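Local coordinates for protein archaeosine synthase (Pyrobaculum calidifontis, PDB 5K0P) that converts the nitrile of preQ0-modified tRNA to a formamidine using free ammonium, the final step of archaeosine biosynthesis, as a tunnel-fold homodecamer, at residues His62-Leu70 against Val95-Gly103. Residues are numbered along the deposited sequence; the frame is centred on the assembly and turned at random.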
ATOM      1  N   HIS A  62      20.477  16.384  14.122  1.00 25.66           N
ATOM      2  CA  HIS A  62      19.799  15.107  14.447  1.00 28.23           C
ATOM      3  C   HIS A  62      20.742  13.969  14.909  1.00 27.56           C
ATOM      4  O   HIS A  62      20.346  13.127  15.747  1.00 25.56           O
ATOM      5  CB  HIS A  62      18.768  14.671  13.375  1.00 28.25           C
ATOM      6  CG  HIS A  62      17.588  15.617  13.274  1.00 26.41           C
ATOM      7  ND1 HIS A  62      16.701  15.630  12.212  1.00 26.31           N
ATOM      8  CD2 HIS A  62      17.186  16.616  14.111  1.00 27.91           C
ATOM      9  CE1 HIS A  62      15.792  16.572  12.408  1.00 31.18           C
ATOM     10  NE2 HIS A  62      16.079  17.200  13.552  1.00 29.03           N
ATOM     11  N   GLU A  63      21.971  13.982  14.416  1.00 24.88           N
ATOM     12  CA  GLU A  63      22.954  13.020  14.868  1.00 30.09           C
ATOM     13  C   GLU A  63      23.199  13.138  16.367  1.00 30.90           C
ATOM     14  O   GLU A  63      23.468  12.124  17.002  1.00 33.57           O
ATOM     15  CB  GLU A  63      24.288  13.127  14.069  1.00 36.57           C
ATOM     16  CG  GLU A  63      25.071  14.410  14.346  1.00 38.82           C
ATOM     17  CD  GLU A  63      26.135  14.814  13.291  1.00 38.05           C
ATOM     18  OE1 GLU A  63      27.355  14.954  13.668  1.00 60.93           O
ATOM     19  OE2 GLU A  63      25.780  15.063  12.113  1.00 39.99           O
ATOM     20  N   GLU A  64      23.108  14.363  16.924  1.00 30.01           N
ATOM     21  CA  GLU A  64      23.314  14.640  18.356  1.00 28.39           C
ATOM     22  C   GLU A  64      22.057  14.391  19.119  1.00 23.86           C
ATOM     23  O   GLU A  64      22.077  13.897  20.238  1.00 24.48           O
ATOM     24  CB  GLU A  64      23.748  16.098  18.602  1.00 28.05           C
ATOM     25  CG  GLU A  64      25.116  16.368  18.088  1.00 30.14           C
ATOM     26  CD  GLU A  64      25.393  17.871  17.848  1.00 41.29           C
ATOM     27  OE1 GLU A  64      24.515  18.805  17.941  1.00 46.01           O
ATOM     28  OE2 GLU A  64      26.532  18.117  17.507  1.00 42.48           O
ATOM     29  N   LEU A  65      20.962  14.833  18.534  1.00 22.19           N
ATOM     30  CA  LEU A  65      19.654  14.576  19.114  1.00 21.11           C
ATOM     31  C   LEU A  65      19.443  13.102  19.398  1.00 20.46           C
ATOM     32  O   LEU A  65      19.042  12.785  20.520  1.00 19.69           O
ATOM     33  CB  LEU A  65      18.522  15.150  18.230  1.00 22.04           C
ATOM     34  CG  LEU A  65      17.103  15.229  18.883  1.00 23.09           C
ATOM     35  CD1 LEU A  65      16.277  16.290  18.110  1.00 23.87           C
ATOM     36  CD2 LEU A  65      16.388  13.857  18.905  1.00 22.81           C
ATOM     37  N   ALA A  66      19.700  12.200  18.426  1.00 19.98           N
ATOM     38  CA  ALA A  66      19.470  10.760  18.705  1.00 22.11           C
ATOM     39  C   ALA A  66      20.232  10.269  19.935  1.00 23.59           C
ATOM     40  O   ALA A  66      19.671   9.548  20.828  1.00 22.67           O
ATOM     41  CB  ALA A  66      19.846   9.875  17.466  1.00 24.37           C
ATOM     42  N   VAL A  67      21.487  10.712  20.012  1.00 26.56           N
ATOM     43  CA  VAL A  67      22.371  10.354  21.123  1.00 29.14           C
ATOM     44  C   VAL A  67      21.918  11.016  22.450  1.00 26.15           C
ATOM     45  O   VAL A  67      21.865  10.380  23.485  1.00 27.14           O
ATOM     46  CB  VAL A  67      23.827  10.662  20.794  1.00 31.29           C
ATOM     47  CG1 VAL A  67      24.674  10.339  21.965  1.00 37.02           C
ATOM     48  CG2 VAL A  67      24.264   9.866  19.581  1.00 31.55           C
ATOM     49  N   ASP A  68      21.511  12.268  22.379  1.00 27.60           N
ATOM     50  CA  ASP A  68      21.036  12.983  23.557  1.00 27.06           C
ATOM     51  C   ASP A  68      19.770  12.325  24.133  1.00 25.69           C
ATOM     52  O   ASP A  68      19.655  12.150  25.336  1.00 25.70           O
ATOM     53  CB  ASP A  68      20.773  14.455  23.232  1.00 27.37           C
ATOM     54  CG  ASP A  68      20.541  15.257  24.448  1.00 29.68           C
ATOM     55  OD1 ASP A  68      21.467  15.368  25.264  1.00 34.08           O
ATOM     56  OD2 ASP A  68      19.436  15.725  24.617  1.00 28.18           O
ATOM     57  N   LEU A  69      18.844  11.957  23.261  1.00 24.88           N
ATOM     58  CA  LEU A  69      17.598  11.342  23.672  1.00 24.44           C
ATOM     59  C   LEU A  69      17.900   9.945  24.265  1.00 23.71           C
ATOM     60  O   LEU A  69      17.294   9.571  25.232  1.00 25.66           O
ATOM     61  CB  LEU A  69      16.590  11.286  22.481  1.00 21.41           C
ATOM     62  CG  LEU A  69      15.188  10.662  22.765  1.00 23.64           C
ATOM     63  CD1 LEU A  69      14.501  11.390  23.915  1.00 28.22           C
ATOM     64  CD2 LEU A  69      14.264  10.704  21.531  1.00 22.42           C
ATOM     65  N   LEU A  70      18.833   9.200  23.705  1.00 23.43           N
ATOM     66  CA  LEU A  70      19.302   7.914  24.327  1.00 26.56           C
ATOM     67  C   LEU A  70      19.753   8.066  25.729  1.00 28.15           C
ATOM     68  O   LEU A  70      19.382   7.242  26.641  1.00 26.89           O
ATOM     69  CB  LEU A  70      20.415   7.307  23.495  1.00 28.88           C
ATOM     70  CG  LEU A  70      20.846   5.935  24.000  1.00 32.60           C
ATOM     71  CD1 LEU A  70      20.758   4.867  22.944  1.00 34.41           C
ATOM     72  CD2 LEU A  70      22.264   6.009  24.473  1.00 38.74           C
ATOM     73  N   VAL A  95      17.238  10.772   5.856  1.00 21.07           N
ATOM     74  CA  VAL A  95      18.267  10.469   6.843  1.00 22.00           C
ATOM     75  C   VAL A  95      17.692   9.691   7.976  1.00 21.30           C
ATOM     76  O   VAL A  95      16.611  10.081   8.473  1.00 21.86           O
ATOM     77  CB  VAL A  95      18.930  11.783   7.389  1.00 22.14           C
ATOM     78  CG1 VAL A  95      20.071  11.393   8.261  1.00 24.31           C
ATOM     79  CG2 VAL A  95      19.459  12.653   6.267  1.00 24.00           C
ATOM     80  N   GLU A  96      18.393   8.655   8.428  1.00 20.19           N
ATOM     81  CA  GLU A  96      18.073   7.946   9.671  1.00 21.74           C
ATOM     82  C   GLU A  96      19.313   7.807  10.463  1.00 22.24           C
ATOM     83  O   GLU A  96      20.355   7.359   9.979  1.00 23.19           O
ATOM     84  CB  GLU A  96      17.506   6.530   9.498  1.00 26.31           C
ATOM     85  CG  GLU A  96      16.304   6.486   8.568  1.00 28.16           C
ATOM     86  CD  GLU A  96      15.720   5.089   8.438  1.00 35.13           C
ATOM     87  OE1 GLU A  96      16.153   4.133   9.169  1.00 34.42           O
ATOM     88  OE2 GLU A  96      14.850   5.014   7.570  1.00 37.38           O
ATOM     89  N   VAL A  97      19.242   8.250  11.693  1.00 21.59           N
ATOM     90  CA  VAL A  97      20.329   8.176  12.593  1.00 20.59           C
ATOM     91  C   VAL A  97      19.930   7.327  13.731  1.00 18.64           C
ATOM     92  O   VAL A  97      18.933   7.605  14.382  1.00 21.06           O
ATOM     93  CB  VAL A  97      20.707   9.611  13.139  1.00 23.51           C
ATOM     94  CG1 VAL A  97      21.830   9.417  14.111  1.00 26.69           C
ATOM     95  CG2 VAL A  97      21.182  10.515  12.034  1.00 24.87           C
ATOM     96  N   VAL A  98      20.774   6.350  14.083  1.00 21.70           N
ATOM     97  CA  VAL A  98      20.449   5.403  15.138  1.00 22.45           C
ATOM     98  C   VAL A  98      21.505   5.576  16.257  1.00 24.35           C
ATOM     99  O   VAL A  98      22.743   5.653  15.968  1.00 23.16           O
ATOM    100  CB  VAL A  98      20.477   3.937  14.587  1.00 23.85           C
ATOM    101  CG1 VAL A  98      20.192   2.917  15.648  1.00 25.90           C
ATOM    102  CG2 VAL A  98      19.577   3.747  13.354  1.00 25.08           C
ATOM    103  N   ALA A  99      21.040   5.539  17.498  1.00 21.38           N
ATOM    104  CA  ALA A  99      21.928   5.358  18.634  1.00 23.38           C
ATOM    105  C   ALA A  99      21.431   4.189  19.433  1.00 26.54           C
ATOM    106  O   ALA A  99      20.230   3.972  19.547  1.00 26.90           O
ATOM    107  CB  ALA A  99      21.955   6.606  19.504  1.00 23.99           C
ATOM    108  N   GLU A 100      22.369   3.427  19.985  1.00 31.26           N
ATOM    109  CA  GLU A 100      22.066   2.164  20.658  1.00 34.60           C
ATOM    110  C   GLU A 100      22.842   2.091  21.911  1.00 40.73           C
ATOM    111  O   GLU A 100      23.926   2.651  22.026  1.00 44.75           O
ATOM    112  CB  GLU A 100      22.581   1.015  19.856  1.00 39.51           C
ATOM    113  CG  GLU A 100      21.753   0.735  18.649  1.00 42.82           C
ATOM    114  CD  GLU A 100      22.013  -0.618  18.040  1.00 51.13           C
ATOM    115  OE1 GLU A 100      21.707  -1.601  18.698  1.00 59.19           O
ATOM    116  OE2 GLU A 100      22.470  -0.687  16.879  1.00 58.82           O
ATOM    117  N   SER A 101      22.353   1.314  22.834  1.00 42.11           N
ATOM    118  CA  SER A 101      23.168   0.924  23.974  1.00 43.38           C
ATOM    119  C   SER A 101      22.631  -0.383  24.554  1.00 44.89           C
ATOM    120  O   SER A 101      21.429  -0.446  24.859  1.00 37.14           O
ATOM    121  CB  SER A 101      23.106   1.992  25.038  1.00 43.45           C
ATOM    122  OG  SER A 101      23.897   1.595  26.125  1.00 50.32           O
ATOM    123  N   GLY A 102      23.536  -1.375  24.708  1.00 45.20           N
ATOM    124  CA  GLY A 102      23.267  -2.647  25.344  1.00 41.00           C
ATOM    125  C   GLY A 102      22.639  -3.582  24.343  1.00 43.45           C
ATOM    126  O   GLY A 102      22.983  -3.582  23.160  1.00 53.70           O
ATOM    127  N   GLY A 103      21.704  -4.379  24.815  1.00 40.28           N
ATOM    128  CA  GLY A 103      21.123  -5.413  23.995  1.00 40.50           C
ATOM    129  C   GLY A 103      20.807  -6.595  24.838  1.00 34.67           C
ATOM    130  O   GLY A 103      20.880  -6.523  26.026  1.00 34.10           O
TER
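Segment 62-70 of helix 62-77 lies over segment 95-102 of strand 93-102, the N-to-C directions of the two segments only 27° apart and their axes 7.5 Å apart at closest approach, which brings the CA atoms of Val67 and Ala99 to 5.6 Å. So close a backbone fits the small side chains between them. Val97, Ala99 and Ser101, every second residue of the strand, point to the helix. With chi1 near 178°, Val97 turns CG1 away from its own backbone N and to the helix, where it reaches Glu63 CA (3.8 Å) and Ala66 CB (3.9 Å). Two residues on, Ala99 CB meets Val67 CG2 at 4.0 Å and sits as far from the carbonyl O of Ala66. Leu70 closes the row: its CD1 lies over the strand backbone, 3.6 Å from Ala99 O, while CD2 rests 4.1 Å from Ser101 CB. Ser101 OG is hydrogen-bonded to NZ of Lys74, further along the same helix. His62 and Glu63, which bind a substrate shared between adjacent subunits, send their side-chain ends away from the strand; the imidazole of His62 is held by Ser88 and Ser19. Strand 93-102 is outermost in its chain's antiparallel sheet, yet Val95, Glu96 and Val98 pair with a strand of a neighbouring subunit, continuing the sheet as expected for a T-fold. The contact is made of methyl groups packed on methyls and backbone, with 328 Å² buried in all; van der Waals fit, rather than directional polar bonds, seats the N-terminal part of the helix on this interface strand.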